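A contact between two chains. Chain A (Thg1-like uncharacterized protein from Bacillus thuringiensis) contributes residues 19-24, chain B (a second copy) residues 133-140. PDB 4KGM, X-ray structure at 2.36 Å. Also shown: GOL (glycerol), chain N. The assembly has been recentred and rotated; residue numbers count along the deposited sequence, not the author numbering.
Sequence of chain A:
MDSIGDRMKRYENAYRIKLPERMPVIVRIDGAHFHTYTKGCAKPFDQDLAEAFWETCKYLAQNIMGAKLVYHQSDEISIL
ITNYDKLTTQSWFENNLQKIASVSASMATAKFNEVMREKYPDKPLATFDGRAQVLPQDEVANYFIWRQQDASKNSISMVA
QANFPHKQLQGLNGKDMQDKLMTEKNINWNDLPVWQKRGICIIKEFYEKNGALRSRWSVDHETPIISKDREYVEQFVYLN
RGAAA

Chain A 19-24: LPERMP
Chain B (133-140) QVLPQDEV

No backbone hydrogen bond crosses the contact; side chains make most of it, and Arg A22 O lies 3.4 Å from Pro B136 CB. The two stretches bury 317 Å² in total. Chain A is irregular throughout, whereas chain B leaves a strand after Val B134 and turns, with Glu B139 N donating to Pro B136 O at 3.1 Å, before a helix, with Glu B139 at the N-cap position right before it. Register is set by CA separations of 7.5 Å for Pro A20 to Val B134 and 6.4 Å for Met A23 to Pro B136, so the stretches run in the same sense.

Arg A22 sits at phi/psi 53/41, a left-handed conformation, with CB toward chain B. Its m, t, p rotamer, with chi4 84°, brings NH2 within 2.4 Å of Asp B138 OD2, a very short salt-bridge hydrogen bond at 165°; NE to the same OD2 is weak, at 3.2 Å and 126°. The carboxylate, at chi1 69° (p), meets the guanidinium edge. Glu B139 (m, m) places OE2 3.4 Å from Arg A22 CD, yet 4.1 Å from NE and well out of plane, leaving charge proximity alone.

Met A23 (p, t, p) curls CE to 3.7 Å from Pro B136 CD, and Pro A20 CG meets Val B134 CG2 (chi1 m) at 3.8 Å. Glycerol bridges the chains: its O1 donates to Arg A22 O at 2.5 Å, and Asp B138 N to its O3 at 3.1 Å.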

# COMPACT_ATOMS: atom_id res chain seq x y z
N LEU A 19 -9.14 -1.42 -1.11
CA LEU A 19 -9.16 -2.40 -2.19
C LEU A 19 -9.93 -1.83 -3.37
O LEU A 19 -10.95 -1.16 -3.18
CB LEU A 19 -9.81 -3.70 -1.71
CG LEU A 19 -9.13 -4.47 -0.58
CD1 LEU A 19 -10.05 -5.56 -0.05
CD2 LEU A 19 -7.82 -5.07 -1.06
N PRO A 20 -9.45 -2.09 -4.59
CA PRO A 20 -10.20 -1.70 -5.79
C PRO A 20 -11.57 -2.35 -5.79
O PRO A 20 -11.69 -3.51 -5.42
CB PRO A 20 -9.34 -2.23 -6.94
CG PRO A 20 -8.40 -3.22 -6.32
CD PRO A 20 -8.17 -2.74 -4.93
N GLU A 21 -12.59 -1.59 -6.18
CA GLU A 21 -13.98 -2.05 -6.11
C GLU A 21 -14.37 -2.91 -7.30
O GLU A 21 -13.57 -3.16 -8.20
CB GLU A 21 -14.92 -0.85 -6.00
CG GLU A 21 -14.66 0.06 -4.81
CD GLU A 21 -15.55 1.29 -4.80
OE1 GLU A 21 -16.46 1.37 -5.65
OE2 GLU A 21 -15.34 2.18 -3.95
N ARG A 22 -15.62 -3.37 -7.29
CA ARG A 22 -16.20 -4.18 -8.36
C ARG A 22 -15.38 -5.42 -8.72
O ARG A 22 -15.23 -5.75 -9.90
CB ARG A 22 -16.47 -3.33 -9.61
CG ARG A 22 -17.59 -2.32 -9.42
CD ARG A 22 -18.05 -1.74 -10.75
NE ARG A 22 -18.58 -2.77 -11.63
CZ ARG A 22 -19.84 -3.21 -11.58
NH1 ARG A 22 -20.68 -2.72 -10.69
NH2 ARG A 22 -20.24 -4.15 -12.43
N MET A 23 -14.84 -6.09 -7.71
CA MET A 23 -14.15 -7.35 -7.90
C MET A 23 -14.19 -8.19 -6.62
O MET A 23 -14.28 -7.64 -5.52
CB MET A 23 -12.72 -7.13 -8.40
CG MET A 23 -11.81 -6.38 -7.45
SD MET A 23 -10.15 -6.21 -8.15
CE MET A 23 -10.51 -5.28 -9.64
N PRO A 24 -14.15 -9.53 -6.76
CA PRO A 24 -14.25 -10.45 -5.62
C PRO A 24 -13.27 -10.14 -4.49
O PRO A 24 -12.09 -9.91 -4.74
CB PRO A 24 -13.89 -11.80 -6.24
CG PRO A 24 -14.33 -11.69 -7.65
CD PRO A 24 -14.07 -10.25 -8.04
N GLN B 133 -2.46 1.19 -12.07
CA GLN B 133 -3.61 0.75 -11.30
C GLN B 133 -4.20 -0.49 -11.95
O GLN B 133 -3.76 -0.90 -13.02
CB GLN B 133 -4.67 1.86 -11.27
CG GLN B 133 -5.43 2.03 -12.58
CD GLN B 133 -6.32 3.27 -12.58
OE1 GLN B 133 -5.83 4.40 -12.55
NE2 GLN B 133 -7.63 3.06 -12.61
N VAL B 134 -5.19 -1.08 -11.29
CA VAL B 134 -5.94 -2.17 -11.89
C VAL B 134 -7.37 -1.73 -12.15
O VAL B 134 -7.85 -0.76 -11.57
CB VAL B 134 -5.93 -3.42 -10.99
CG1 VAL B 134 -4.53 -4.01 -10.90
CG2 VAL B 134 -6.47 -3.09 -9.61
N LEU B 135 -8.05 -2.46 -13.03
CA LEU B 135 -9.46 -2.23 -13.31
C LEU B 135 -10.15 -3.56 -13.54
O LEU B 135 -9.56 -4.47 -14.14
CB LEU B 135 -9.63 -1.36 -14.56
CG LEU B 135 -9.38 0.15 -14.44
CD1 LEU B 135 -9.63 0.81 -15.78
CD2 LEU B 135 -10.26 0.75 -13.38
N PRO B 136 -11.39 -3.70 -13.06
CA PRO B 136 -12.19 -4.86 -13.45
C PRO B 136 -12.47 -4.83 -14.95
O PRO B 136 -12.41 -3.77 -15.57
CB PRO B 136 -13.49 -4.68 -12.65
CG PRO B 136 -13.48 -3.28 -12.17
CD PRO B 136 -12.05 -2.88 -12.04
N GLN B 137 -12.75 -5.99 -15.53
CA GLN B 137 -12.96 -6.11 -16.97
C GLN B 137 -14.12 -5.25 -17.46
O GLN B 137 -14.07 -4.71 -18.57
CB GLN B 137 -13.20 -7.57 -17.36
CG GLN B 137 -12.01 -8.48 -17.16
CD GLN B 137 -12.32 -9.93 -17.49
OE1 GLN B 137 -11.68 -10.53 -18.36
NE2 GLN B 137 -13.31 -10.49 -16.81
N ASP B 138 -15.15 -5.11 -16.64
CA ASP B 138 -16.34 -4.37 -17.03
C ASP B 138 -16.19 -2.86 -16.78
O ASP B 138 -17.18 -2.13 -16.78
CB ASP B 138 -17.58 -4.91 -16.32
CG ASP B 138 -17.58 -4.62 -14.82
OD1 ASP B 138 -16.51 -4.31 -14.27
OD2 ASP B 138 -18.66 -4.72 -14.20
N GLU B 139 -14.96 -2.41 -16.58
CA GLU B 139 -14.69 -1.00 -16.35
C GLU B 139 -13.62 -0.44 -17.28
O GLU B 139 -13.39 0.77 -17.32
CB GLU B 139 -14.31 -0.74 -14.89
CG GLU B 139 -15.44 -0.91 -13.89
CD GLU B 139 -16.35 0.30 -13.80
OE1 GLU B 139 -16.74 0.85 -14.85
OE2 GLU B 139 -16.68 0.71 -12.67
N VAL B 140 -12.96 -1.33 -18.03
CA VAL B 140 -11.88 -0.91 -18.92
C VAL B 140 -12.38 0.01 -20.03
O VAL B 140 -11.82 1.08 -20.26
CB VAL B 140 -11.16 -2.11 -19.55
CG1 VAL B 140 -10.03 -1.64 -20.46
CG2 VAL B 140 -10.61 -3.03 -18.47
C1 GOL N . -15.81 -8.39 -11.79
O1 GOL N . -14.72 -7.94 -11.03
C2 GOL N . -16.37 -7.24 -12.62
O2 GOL N . -17.75 -7.09 -12.37
C3 GOL N . -16.16 -7.55 -14.10
O3 GOL N . -14.83 -7.23 -14.46